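Local coordinates for DELTA1-pyrroline-2-carboxylate reductase (PDB 6T3E), which reduces the cyclic imine Delta1-pyrroline-2-carboxylate to L-proline, probably with NADH as hydride donor, a step linked to L-hydroxyproline metabolism, at residues Leu28-Leu33 against Leu124-Phe129; Lys35-Lys40 against Lys332-Lys337. One frame throughout, in Å; residues are numbered along the deposited sequence.

Interaction 1 (Leu28-Leu33 against Leu124-Phe129); sequences LSRSDL and LMEGTF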
loop_
_atom_site.group_PDB
_atom_site.type_symbol
_atom_site.label_atom_id
_atom_site.label_comp_id
_atom_site.label_asym_id
_atom_site.label_seq_id
_atom_site.Cartn_x
_atom_site.Cartn_y
_atom_site.Cartn_z
ATOM N N LEU B 28 -2.505 -7.393 -17.567
ATOM C CA LEU B 28 -1.287 -7.352 -18.360
ATOM C C LEU B 28 -0.293 -8.306 -17.720
ATOM O O LEU B 28 0.136 -8.085 -16.585
ATOM C CB LEU B 28 -0.724 -5.932 -18.426
ATOM C CG LEU B 28 -1.493 -4.959 -19.321
ATOM C CD1 LEU B 28 -1.102 -3.498 -19.024
ATOM C CD2 LEU B 28 -1.275 -5.298 -20.795
ATOM N N SER B 29 0.089 -9.337 -18.459
ATOM C CA SER B 29 1.016 -10.361 -18.011
ATOM C C SER B 29 2.435 -10.003 -18.434
ATOM O O SER B 29 2.655 -9.103 -19.246
ATOM C CB SER B 29 0.598 -11.711 -18.590
ATOM O OG SER B 29 0.850 -11.730 -19.981
ATOM N N ARG B 30 3.410 -10.709 -17.852
ATOM C CA ARG B 30 4.807 -10.440 -18.187
ATOM C C ARG B 30 5.037 -10.548 -19.689
ATOM O O ARG B 30 5.679 -9.681 -20.294
ATOM C CB ARG B 30 5.722 -11.410 -17.423
ATOM C CG ARG B 30 7.223 -11.106 -17.496
ATOM C CD ARG B 30 8.025 -12.062 -16.597
ATOM N NE ARG B 30 9.204 -11.417 -15.998
ATOM C CZ ARG B 30 10.340 -11.168 -16.651
ATOM N NH1 ARG B 30 10.466 -11.501 -17.933
ATOM N NH2 ARG B 30 11.352 -10.583 -16.026
ATOM N N SER B 31 4.450 -11.566 -20.316
ATOM C CA SER B 31 4.526 -11.698 -21.765
ATOM C C SER B 31 3.913 -10.484 -22.448
ATOM O O SER B 31 4.475 -9.957 -23.415
ATOM C CB SER B 31 3.825 -12.993 -22.192
ATOM O OG SER B 31 3.251 -12.906 -23.484
ATOM N N ASP B 32 2.797 -9.984 -21.915
ATOM C CA ASP B 32 2.199 -8.772 -22.464
ATOM C C ASP B 32 3.149 -7.580 -22.339
ATOM O O ASP B 32 3.368 -6.849 -23.313
ATOM C CB ASP B 32 0.865 -8.484 -21.762
ATOM C CG ASP B 32 -0.207 -9.536 -22.071
ATOM O OD1 ASP B 32 0.000 -10.344 -23.007
ATOM O OD2 ASP B 32 -1.251 -9.560 -21.375
ATOM N N LEU B 33 3.777 -7.409 -21.170
ATOM C CA LEU B 33 4.581 -6.210 -20.931
ATOM C C LEU B 33 5.881 -6.218 -21.731
ATOM O O LEU B 33 6.313 -5.169 -22.223
ATOM C CB LEU B 33 4.901 -6.066 -19.438
ATOM C CG LEU B 33 3.811 -5.689 -18.424
ATOM C CD1 LEU B 33 3.156 -4.357 -18.826
ATOM C CD2 LEU B 33 2.771 -6.775 -18.177
ATOM N N LEU B 124 -4.600 -4.546 -13.355
ATOM C CA LEU B 124 -3.641 -5.316 -12.577
ATOM C C LEU B 124 -2.607 -5.859 -13.548
ATOM O O LEU B 124 -2.965 -6.569 -14.496
ATOM C CB LEU B 124 -4.322 -6.452 -11.815
ATOM C CG LEU B 124 -3.344 -7.214 -10.915
ATOM C CD1 LEU B 124 -3.155 -6.475 -9.604
ATOM C CD2 LEU B 124 -3.831 -8.637 -10.680
ATOM N N MET B 125 -1.333 -5.511 -13.322
ATOM C CA MET B 125 -0.233 -5.873 -14.210
ATOM C C MET B 125 0.860 -6.587 -13.429
ATOM O O MET B 125 1.096 -6.294 -12.252
ATOM C CB MET B 125 0.420 -4.653 -14.892
ATOM C CG MET B 125 -0.472 -3.467 -15.120
ATOM S SD MET B 125 0.465 -2.093 -15.811
ATOM C CE MET B 125 1.859 -2.202 -14.748
ATOM N N GLU B 126 1.539 -7.515 -14.102
ATOM C CA GLU B 126 2.711 -8.136 -13.504
ATOM C C GLU B 126 3.781 -7.077 -13.266
ATOM O O GLU B 126 4.119 -6.301 -14.165
ATOM C CB GLU B 126 3.248 -9.251 -14.399
ATOM C CG GLU B 126 4.094 -10.259 -13.648
ATOM C CD GLU B 126 5.589 -10.030 -13.819
ATOM O OE1 GLU B 126 5.985 -8.980 -14.367
ATOM O OE2 GLU B 126 6.372 -10.916 -13.405
ATOM N N GLY B 127 4.316 -7.038 -12.053
ATOM C CA GLY B 127 5.213 -5.951 -11.737
ATOM C C GLY B 127 6.667 -6.334 -11.755
ATOM O O GLY B 127 7.531 -5.456 -11.781
ATOM N N THR B 128 6.950 -7.636 -11.819
ATOM C CA THR B 128 8.331 -8.101 -11.710
ATOM C C THR B 128 9.188 -7.566 -12.843
ATOM O O THR B 128 10.297 -7.071 -12.618
ATOM C CB THR B 128 8.379 -9.629 -11.701
ATOM O OG1 THR B 128 7.461 -10.140 -10.729
ATOM C CG2 THR B 128 9.764 -10.090 -11.360
ATOM N N PHE B 129 8.687 -7.651 -14.073
ATOM C CA PHE B 129 9.442 -7.172 -15.228
ATOM C C PHE B 129 9.556 -5.652 -15.216
ATOM O O PHE B 129 10.612 -5.098 -15.552
ATOM C CB PHE B 129 8.771 -7.688 -16.500
ATOM C CG PHE B 129 9.236 -7.032 -17.762
ATOM C CD1 PHE B 129 10.454 -7.368 -18.332
ATOM C CD2 PHE B 129 8.436 -6.104 -18.400
ATOM C CE1 PHE B 129 10.868 -6.779 -19.510
ATOM C CE2 PHE B 129 8.840 -5.510 -19.573
ATOM C CZ PHE B 129 10.059 -5.849 -20.130
#

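Interaction 2 (Lys35-Lys40 against Lys332-Lys337); sequences KLISMK and KLAYEK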
loop_
_atom_site.group_PDB
_atom_site.type_symbol
_atom_site.label_atom_id
_atom_site.label_comp_id
_atom_site.label_asym_id
_atom_site.label_seq_id
_atom_site.Cartn_x
_atom_site.Cartn_y
_atom_site.Cartn_z
ATOM N N LYS B 35 6.528 -7.193 -24.556
ATOM C CA LYS B 35 6.151 -6.787 -25.898
ATOM C C LYS B 35 6.004 -5.266 -26.013
ATOM O O LYS B 35 6.428 -4.671 -27.008
ATOM C CB LYS B 35 4.866 -7.558 -26.176
ATOM C CG LYS B 35 4.072 -7.459 -27.423
ATOM C CD LYS B 35 2.874 -8.407 -27.156
ATOM C CE LYS B 35 3.373 -9.843 -27.171
ATOM N NZ LYS B 35 3.951 -10.441 -25.884
ATOM N N LEU B 36 5.419 -4.618 -24.997
ATOM C CA LEU B 36 5.006 -3.213 -25.058
ATOM C C LEU B 36 6.146 -2.211 -24.868
ATOM O O LEU B 36 6.124 -1.140 -25.481
ATOM C CB LEU B 36 3.928 -2.958 -24.012
ATOM C CG LEU B 36 2.627 -3.705 -24.254
ATOM C CD1 LEU B 36 1.690 -3.525 -23.055
ATOM C CD2 LEU B 36 1.981 -3.240 -25.542
ATOM N N ILE B 37 7.072 -2.465 -23.937
ATOM C CA ILE B 37 8.004 -1.439 -23.468
ATOM C C ILE B 37 9.464 -1.836 -23.691
ATOM O O ILE B 37 9.847 -3.000 -23.537
ATOM C CB ILE B 37 7.750 -1.122 -21.987
ATOM C CG1 ILE B 37 7.963 -2.367 -21.143
ATOM C CG2 ILE B 37 6.335 -0.655 -21.809
ATOM C CD1 ILE B 37 7.453 -2.229 -19.725
ATOM N N SER B 38 10.284 -0.842 -24.023
ATOM C CA SER B 38 11.716 -0.974 -24.247
ATOM C C SER B 38 12.442 -0.030 -23.300
ATOM O O SER B 38 11.838 0.877 -22.723
ATOM C CB SER B 38 12.090 -0.641 -25.694
ATOM O OG SER B 38 11.785 0.720 -25.991
ATOM N N MET B 39 13.752 -0.235 -23.139
ATOM C CA MET B 39 14.478 0.525 -22.120
ATOM C C MET B 39 14.655 1.995 -22.503
ATOM O O MET B 39 14.601 2.870 -21.631
ATOM C CB MET B 39 15.832 -0.138 -21.847
ATOM C CG MET B 39 16.653 0.451 -20.690
ATOM S SD MET B 39 15.885 0.440 -19.052
ATOM C CE MET B 39 16.161 -1.234 -18.496
ATOM N N LYS B 40 14.813 2.294 -23.794
ATOM C CA LYS B 40 14.934 3.688 -24.211
ATOM C C LYS B 40 13.687 4.481 -23.847
ATOM O O LYS B 40 13.780 5.630 -23.394
ATOM C CB LYS B 40 15.197 3.764 -25.711
ATOM C CG LYS B 40 15.490 5.160 -26.199
ATOM C CD LYS B 40 15.879 5.149 -27.667
ATOM C CE LYS B 40 15.503 6.458 -28.331
ATOM N NZ LYS B 40 14.512 7.208 -27.512
ATOM N N LYS B 332 1.754 3.414 -16.291
ATOM C CA LYS B 332 0.836 4.149 -17.150
ATOM C C LYS B 332 1.331 4.146 -18.589
ATOM O O LYS B 332 0.536 4.007 -19.522
ATOM C CB LYS B 332 0.666 5.583 -16.635
ATOM C CG LYS B 332 -0.355 6.447 -17.396
ATOM C CD LYS B 332 -1.784 6.369 -16.779
ATOM C CE LYS B 332 -2.831 7.243 -17.527
ATOM N NZ LYS B 332 -4.189 6.601 -17.654
ATOM N N LEU B 333 2.650 4.197 -18.767
ATOM C CA LEU B 333 3.272 4.003 -20.073
ATOM C C LEU B 333 2.849 2.670 -20.675
ATOM O O LEU B 333 2.416 2.601 -21.832
ATOM C CB LEU B 333 4.794 4.091 -19.910
ATOM C CG LEU B 333 5.766 4.016 -21.078
ATOM C CD1 LEU B 333 6.220 2.608 -21.354
ATOM C CD2 LEU B 333 5.128 4.635 -22.295
ATOM N N ALA B 334 2.993 1.593 -19.903
ATOM C CA ALA B 334 2.657 0.273 -20.413
ATOM C C ALA B 334 1.157 0.124 -20.618
ATOM O O ALA B 334 0.717 -0.470 -21.609
ATOM C CB ALA B 334 3.177 -0.795 -19.458
ATOM N N TYR B 335 0.356 0.664 -19.701
ATOM C CA TYR B 335 -1.093 0.534 -19.806
ATOM C C TYR B 335 -1.625 1.220 -21.057
ATOM O O TYR B 335 -2.442 0.652 -21.793
ATOM C CB TYR B 335 -1.749 1.112 -18.554
ATOM C CG TYR B 335 -3.243 1.274 -18.635
ATOM C CD1 TYR B 335 -4.085 0.175 -18.522
ATOM C CD2 TYR B 335 -3.819 2.532 -18.822
ATOM C CE1 TYR B 335 -5.462 0.316 -18.590
ATOM C CE2 TYR B 335 -5.195 2.685 -18.884
ATOM C CZ TYR B 335 -6.009 1.570 -18.766
ATOM O OH TYR B 335 -7.369 1.698 -18.813
ATOM N N GLU B 336 -1.142 2.433 -21.341
ATOM C CA GLU B 336 -1.673 3.157 -22.487
ATOM C C GLU B 336 -1.213 2.543 -23.807
ATOM O O GLU B 336 -1.919 2.648 -24.815
ATOM C CB GLU B 336 -1.280 4.629 -22.399
ATOM C CG GLU B 336 -2.074 5.425 -21.363
ATOM C CD GLU B 336 -1.651 6.882 -21.320
ATOM O OE1 GLU B 336 -0.962 7.324 -22.266
ATOM O OE2 GLU B 336 -1.997 7.586 -20.348
ATOM N N LYS B 337 -0.055 1.882 -23.826
ATOM C CA LYS B 337 0.360 1.195 -25.042
ATOM C C LYS B 337 -0.450 -0.076 -25.257
ATOM O O LYS B 337 -0.702 -0.463 -26.406
ATOM C CB LYS B 337 1.851 0.886 -24.979
ATOM C CG LYS B 337 2.713 2.020 -25.497
ATOM C CD LYS B 337 4.176 1.734 -25.234
ATOM C CE LYS B 337 5.012 2.075 -26.444
ATOM N NZ LYS B 337 5.278 0.845 -27.231
#

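Interaction 1 (Leu28-Leu33 against Leu124-Phe129)
Leu28 and Met125 sit side by side on neighbouring parallel strands, their side chains leaving the same face of the sheet, with Leu28 CD1 3.8 Å from Met125 SD. Two backbone bonds fix the register: Leu28 N donates to Leu124 O at 3.2 Å, and Leu28 O accepts from Glu126 N at 2.9 Å.

Beyond this pairing both segments run on into helices, and Arg30 reaches across to Glu126 and the start of helix 128-146. With CG swung away from its own backbone N (chi1 -171°), its CB lies beside the Glu126 carboxylate, CG rests against Phe129 CB, and Arg30 CD comes 3.8 Å from Glu126 OE2. Arg30 NE makes a long salt bridge to that same Glu126 OE2, at 3.9 Å, the carboxylate plane turned 81° from that of the guanidinium. At the tip, CZ and NH2 lie close to Phe129 CB, which sits over one guanidinium face, toward its rim, while NH1 pairs with Glu34. With an alanine here, Glu34 is likely to lose its salt-bridge mate, Glu126 its more distant one, and Phe129 CB its cover.

The Phe129 ring also meets helix 30-36, Phe129 CD2 lying 3.7 Å from Leu33 CB. Glu126 OE1, meanwhile, accepts from Phe129 N at 3.0 Å, a nearly straight bond on the syn side that caps the turn into helix 128-146. The first helix has its own cap: Ser29 OG accepts from Asp32 N, and Ser29 N donates to Asp32 OD2. The arrangement is thus a parallel strand pair in the mixed sheet whose strands each run into a side-chain-capped helix, the first closed by a classic capping box.

Interaction 2 (Lys35-Lys40 against Lys332-Lys337)
Lys337 NZ donates to Leu36 O at 2.8 Å, approaching in the carbonyl plane with a C=O...N angle of 160°. Bends at chi3 and chi4 bring the lysine round to the carbonyl, and Lys337 CD and CE both lie 3.5 Å from Leu36 O. The acceptor belongs to the last residue of helix 30-36, where the chain leaves helical geometry at Ile37. A lysine ammonium is well suited to such an end, since its charge would probably be favoured by the negative pole of the helix; Glu41 adds a long, weak ion pair to the same nitrogen.

Beside the polar bond, side-chain methyl groups meet both backbone and side chains of helix 324-341. Leu36 splays its two methyl groups along that helix: Leu36 CD1 meets Ala334 O at 3.5 Å, whereas Leu36 CD2 lies 4.0 Å from Lys337 O. Ile37 holds CG2 opposite its own carbonyl carbon, and this branch reaches both Leu333 CD1 and, with Ile37 CG2 at 3.9 Å, Ala334 CB. Leu36 CA is 6.3 Å from Ala334 CA, a close approach consistent with the small side chain of Ala334.

Helix 324-341 is thereby joined to the link between helices 30-36 and 39-54. Its Tyr335 packs on Leu26, Leu122 and Ala123 of strands 26-28 and 121-126, Ile37 also touches Phe129 and Ile130 of helix 128-146, and Met39 beyond it packs on helices 128-146 and 161-173.

Helix 30-36 serves both contacts, its first turn in interaction 1 and its last residue in interaction 2; the centres of the two contacts are about 11 Å apart. Both are largely buried. Interaction 1 is anchored by backbone pairing within the mixed sheet and has a partly exposed charged fringe; interaction 2 has no strand pairing and relies on aliphatic side chains and one lysine gripping a helix end. The two merge into one apolar layer: Leu33 CD1 lies 3.6 Å from Ala334 CB, and Phe129 CE2 lies 3.6 Å from Ile37 CD1. Helix 324-341, one side of interaction 2, also touches Leu28, Leu33 and Met125 of interaction 1, joining the C-terminal helix to the N-terminal strand and helix.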